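Local coordinates for major capsid protein (Faustovirus, PDB 5J7O) that probably builds the icosahedral shell of a large double-stranded DNA virus, as a double jelly-roll protein that assembles into trimers, at residues Leu185-Lys190 with Asp325-Ser330; Pro83-Thr88 with Gly385-Gln390. All coordinates share one frame; numbering follows the deposited sequence.

Contact 1 (Leu185-Lys190 with Asp325-Ser330); sequences LFKRVK and DIEQQS
Phe-186 and Ile-326 face each other as a non-hydrogen-bonded antiparallel pair where strands 186-193 and 320-326 run side by side, the central two strands of a four-stranded sheet in this double jelly-roll protein. Their side chains leave the same face of the sheet and lie alongside one another, CD1 of Ile-326 coming obliquely to 3.6 Å from CE1 of Phe-186. Next to them CD1 of Leu-185 meets CG2 of Ile-326 at 3.7 Å. Three bulky apolar groups suit this buried side, since Val-105 and Val-107 of strand 99-109 pack against it. The opposite face is looser and carries charge. There Arg-188 lies beside Asp-325, its CG 3.4 Å from OD2, but the guanidinium runs off and NE stays 4.9 Å from that oxygen; OD1 of Asp-325 is taken by Thr-88. Lys-187, exposed where the chain turns a corner, crosses Glu-327 at about a right angle. CG of Lys-187, anti to its carbonyl carbon (chi1 -74°), comes to 3.2 Å from OE1 of Glu-327, whereas NZ stays 5.4 Å from OE2, which bonds Asn-331. Such long, flexible charged chains can face solvent while their carbon stems lie against the acidic side chains. Backbone bonds tie the two halves together: Asp-325 N gives to Arg-188 O, and Glu-327 N reaches Leu-185 O at 2.8 Å.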
# COMPACT_ATOMS: atom_id res chain seq x y z
N LEU B 185 -23.89 -5.45 8.49
CA LEU B 185 -25.31 -5.18 8.30
C LEU B 185 -26.10 -6.46 8.03
O LEU B 185 -27.23 -6.61 8.49
CB LEU B 185 -25.51 -4.18 7.16
CG LEU B 185 -26.96 -3.76 6.91
CD1 LEU B 185 -27.48 -2.92 8.06
CD2 LEU B 185 -27.07 -3.01 5.60
N PHE B 186 -25.51 -7.39 7.28
CA PHE B 186 -26.17 -8.64 6.94
C PHE B 186 -25.80 -9.68 7.98
O PHE B 186 -24.74 -10.31 7.90
CB PHE B 186 -25.79 -9.09 5.53
CG PHE B 186 -26.34 -8.21 4.44
CD1 PHE B 186 -27.17 -7.14 4.73
CD2 PHE B 186 -26.04 -8.48 3.11
CE1 PHE B 186 -27.67 -6.34 3.72
CE2 PHE B 186 -26.54 -7.68 2.10
CZ PHE B 186 -27.36 -6.61 2.41
N LYS B 187 -26.66 -9.85 8.99
CA LYS B 187 -26.47 -10.92 9.96
C LYS B 187 -26.42 -12.28 9.27
O LYS B 187 -25.48 -13.05 9.46
CB LYS B 187 -27.59 -10.90 11.00
CG LYS B 187 -27.49 -9.78 12.02
CD LYS B 187 -28.61 -9.91 13.04
CE LYS B 187 -28.64 -11.31 13.64
NZ LYS B 187 -29.83 -11.51 14.52
N ARG B 188 -27.44 -12.59 8.48
CA ARG B 188 -27.51 -13.82 7.72
C ARG B 188 -27.96 -13.52 6.30
O ARG B 188 -28.73 -12.59 6.06
CB ARG B 188 -28.47 -14.84 8.37
CG ARG B 188 -28.39 -14.90 9.89
CD ARG B 188 -29.00 -16.18 10.44
NE ARG B 188 -28.08 -17.31 10.34
CZ ARG B 188 -27.19 -17.63 11.28
NH1 ARG B 188 -27.09 -16.91 12.38
NH2 ARG B 188 -26.39 -18.67 11.10
N VAL B 189 -27.45 -14.31 5.36
CA VAL B 189 -27.80 -14.20 3.94
C VAL B 189 -28.13 -15.60 3.45
O VAL B 189 -27.29 -16.50 3.53
CB VAL B 189 -26.67 -13.58 3.11
CG1 VAL B 189 -27.07 -13.50 1.65
CG2 VAL B 189 -26.30 -12.20 3.65
N LYS B 190 -29.34 -15.78 2.92
CA LYS B 190 -29.85 -17.10 2.58
C LYS B 190 -30.20 -17.20 1.10
O LYS B 190 -30.81 -16.28 0.54
CB LYS B 190 -31.09 -17.44 3.42
CG LYS B 190 -30.80 -17.81 4.86
CD LYS B 190 -32.08 -17.84 5.69
CE LYS B 190 -33.16 -18.68 5.02
NZ LYS B 190 -34.45 -18.61 5.76
N ASP B 325 -31.12 -11.21 6.72
CA ASP B 325 -31.38 -10.69 8.06
C ASP B 325 -30.53 -9.45 8.28
O ASP B 325 -29.33 -9.44 7.98
CB ASP B 325 -31.06 -11.75 9.12
CG ASP B 325 -32.00 -12.94 9.06
OD1 ASP B 325 -33.09 -12.81 8.47
OD2 ASP B 325 -31.65 -14.00 9.62
N ILE B 326 -31.16 -8.39 8.80
CA ILE B 326 -30.52 -7.09 8.95
C ILE B 326 -30.20 -6.86 10.42
O ILE B 326 -31.04 -7.10 11.30
CB ILE B 326 -31.42 -5.96 8.40
CG1 ILE B 326 -31.70 -6.20 6.91
CG2 ILE B 326 -30.76 -4.61 8.60
CD1 ILE B 326 -30.45 -6.25 6.06
N GLU B 327 -28.98 -6.41 10.69
CA GLU B 327 -28.51 -6.16 12.04
C GLU B 327 -29.28 -5.00 12.68
O GLU B 327 -29.86 -4.15 11.99
CB GLU B 327 -27.01 -5.86 12.02
CG GLU B 327 -26.36 -5.65 13.38
CD GLU B 327 -26.43 -6.88 14.26
OE1 GLU B 327 -25.78 -7.90 13.92
OE2 GLU B 327 -27.14 -6.84 15.28
N GLN B 328 -29.30 -4.99 14.01
CA GLN B 328 -29.86 -3.86 14.74
C GLN B 328 -29.06 -2.59 14.45
O GLN B 328 -27.86 -2.64 14.15
CB GLN B 328 -29.86 -4.15 16.24
CG GLN B 328 -30.34 -5.54 16.61
CD GLN B 328 -30.29 -5.79 18.11
OE1 GLN B 328 -30.70 -4.96 18.91
NE2 GLN B 328 -29.76 -6.95 18.49
N GLN B 329 -29.73 -1.44 14.56
CA GLN B 329 -29.06 -0.17 14.27
C GLN B 329 -27.93 0.10 15.26
O GLN B 329 -26.89 0.65 14.88
CB GLN B 329 -30.07 0.97 14.30
CG GLN B 329 -29.49 2.31 13.87
CD GLN B 329 -30.26 3.50 14.40
OE1 GLN B 329 -30.86 3.43 15.47
NE2 GLN B 329 -30.25 4.60 13.65
N SER B 330 -28.11 -0.30 16.52
CA SER B 330 -27.14 -0.01 17.56
C SER B 330 -25.81 -0.74 17.37
O SER B 330 -24.85 -0.42 18.07
CB SER B 330 -27.72 -0.36 18.93
OG SER B 330 -28.41 -1.60 18.89

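Contact 2 (Pro83-Thr88 with Gly385-Gln390); sequences PTYNST and GTQAVQ
Tyr-85 sets its CG anti to its own carbonyl carbon (chi1 -75°), while in Gln-387 CG leaves anti to the backbone N (chi1 -175°) and the chain, extended beyond it, carries OE1 out to the phenol. The hydroxyl OH of Tyr-85 donates to OE1 of Gln-387 at 2.9 Å, arriving from above the amide plane, 49° out of it. The main-chain O of Gln-387 lies in the ring plane at its edge, 3.7 Å from CE2 of Tyr-85. Glutamine suits this buried place because its amide can both accept and donate: OE1 also receives Gln-329, and NE2 gives to Ala-110 O and to Tyr-177. Val-389 packs chiefly on Pro-83, whose short, rigid ring presents its CB and CG to CG1 of Val-389, the CG to CG1 distance being 3.6 Å. CG2 of Val-389 lies over one face of the Tyr-85 ring, loosely, 4.5 Å from CD2. No main-chain bond joins the two segments; this is side-chain packing of the loop before strand 88-92 against the entry to strand 389-401, an inter-strand loop of a jelly-roll pinned by a tyrosine-glutamine hydrogen bond.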
# COMPACT_ATOMS: atom_id res chain seq x y z
N PRO B 83 -38.21 -1.65 4.09
CA PRO B 83 -37.16 -2.27 4.90
C PRO B 83 -36.81 -1.44 6.13
O PRO B 83 -36.89 -0.21 6.13
CB PRO B 83 -35.97 -2.33 3.93
CG PRO B 83 -36.18 -1.14 3.05
CD PRO B 83 -37.67 -1.01 2.87
N THR B 84 -36.43 -2.15 7.19
CA THR B 84 -36.01 -1.52 8.43
C THR B 84 -34.82 -2.29 9.00
O THR B 84 -34.52 -3.41 8.59
CB THR B 84 -37.13 -1.49 9.48
OG1 THR B 84 -37.53 -2.82 9.81
CG2 THR B 84 -38.34 -0.71 8.97
N TYR B 85 -34.14 -1.66 9.96
CA TYR B 85 -33.16 -2.37 10.77
C TYR B 85 -33.85 -3.50 11.54
O TYR B 85 -35.05 -3.46 11.80
CB TYR B 85 -32.50 -1.43 11.78
CG TYR B 85 -31.45 -0.48 11.22
CD1 TYR B 85 -30.15 -0.91 10.98
CD2 TYR B 85 -31.76 0.86 10.98
CE1 TYR B 85 -29.19 -0.04 10.49
CE2 TYR B 85 -30.80 1.73 10.50
CZ TYR B 85 -29.52 1.28 10.25
OH TYR B 85 -28.58 2.15 9.77
N ASN B 86 -33.06 -4.51 11.89
CA ASN B 86 -33.51 -5.59 12.77
C ASN B 86 -34.74 -6.30 12.20
O ASN B 86 -35.76 -6.46 12.87
CB ASN B 86 -33.78 -5.06 14.18
CG ASN B 86 -33.97 -6.16 15.20
OD1 ASN B 86 -33.30 -7.20 15.15
ND2 ASN B 86 -34.88 -5.95 16.14
N SER B 87 -34.63 -6.73 10.94
CA SER B 87 -35.75 -7.37 10.27
C SER B 87 -35.23 -8.33 9.21
O SER B 87 -34.03 -8.36 8.90
CB SER B 87 -36.69 -6.34 9.65
OG SER B 87 -36.05 -5.64 8.59
N THR B 88 -36.15 -9.11 8.65
CA THR B 88 -35.85 -10.04 7.57
C THR B 88 -36.36 -9.47 6.26
O THR B 88 -37.54 -9.10 6.15
CB THR B 88 -36.47 -11.41 7.84
OG1 THR B 88 -35.82 -12.02 8.95
CG2 THR B 88 -36.34 -12.30 6.62
N GLY B 385 -32.87 6.78 16.39
CA GLY B 385 -33.48 5.47 16.21
C GLY B 385 -34.50 5.40 15.10
O GLY B 385 -34.95 4.29 14.78
N THR B 386 -34.89 6.53 14.52
CA THR B 386 -35.82 6.56 13.41
C THR B 386 -35.12 6.65 12.06
O THR B 386 -35.77 6.91 11.05
CB THR B 386 -36.80 7.72 13.55
OG1 THR B 386 -36.08 8.96 13.62
CG2 THR B 386 -37.65 7.56 14.81
N GLN B 387 -33.80 6.45 12.03
CA GLN B 387 -33.06 6.48 10.77
C GLN B 387 -33.58 5.39 9.84
O GLN B 387 -33.57 4.20 10.19
CB GLN B 387 -31.57 6.30 11.01
CG GLN B 387 -30.73 6.45 9.76
CD GLN B 387 -29.41 5.71 9.83
OE1 GLN B 387 -29.24 4.83 10.68
NE2 GLN B 387 -28.48 6.06 8.95
N ALA B 388 -34.04 5.79 8.66
CA ALA B 388 -34.72 4.88 7.75
C ALA B 388 -33.74 4.21 6.80
O ALA B 388 -32.72 4.78 6.42
CB ALA B 388 -35.78 5.63 6.95
N VAL B 389 -34.07 2.97 6.44
CA VAL B 389 -33.45 2.31 5.29
C VAL B 389 -34.22 2.78 4.06
O VAL B 389 -35.33 2.31 3.78
CB VAL B 389 -33.48 0.78 5.42
CG1 VAL B 389 -32.96 0.13 4.15
CG2 VAL B 389 -32.65 0.34 6.62
N GLN B 390 -33.64 3.74 3.33
CA GLN B 390 -34.38 4.42 2.28
C GLN B 390 -34.58 3.57 1.03
O GLN B 390 -35.53 3.81 0.28
CB GLN B 390 -33.67 5.73 1.91
CG GLN B 390 -33.55 6.69 3.08
CD GLN B 390 -32.94 8.02 2.69
OE1 GLN B 390 -31.81 8.07 2.21
NE2 GLN B 390 -33.69 9.10 2.89

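How the contacts relate
The centres of contacts 1 and 2 lie 10 Å apart, and along the chain contact 1 is nested within the loop closed by contact 2. They meet where 83-88 runs into strand 88-92, the neighbour of strand 320-326 in the same sheet. There Ile-326 N probably bonds Ser-87 O at 2.9 Å, beside the bond between Asp-325 and Thr-88. Packing adds to this: Glu-327 O is 3.4 Å from Tyr-85 CD1. Segment 325-330 therefore touches 185-190 on one hand and 83-88 on the other, with Gln-329 also reaching Gly-385; it pairs with 185-190 as sheet and borders the loop that contact 2 fastens to strand 389-401 of another sheet.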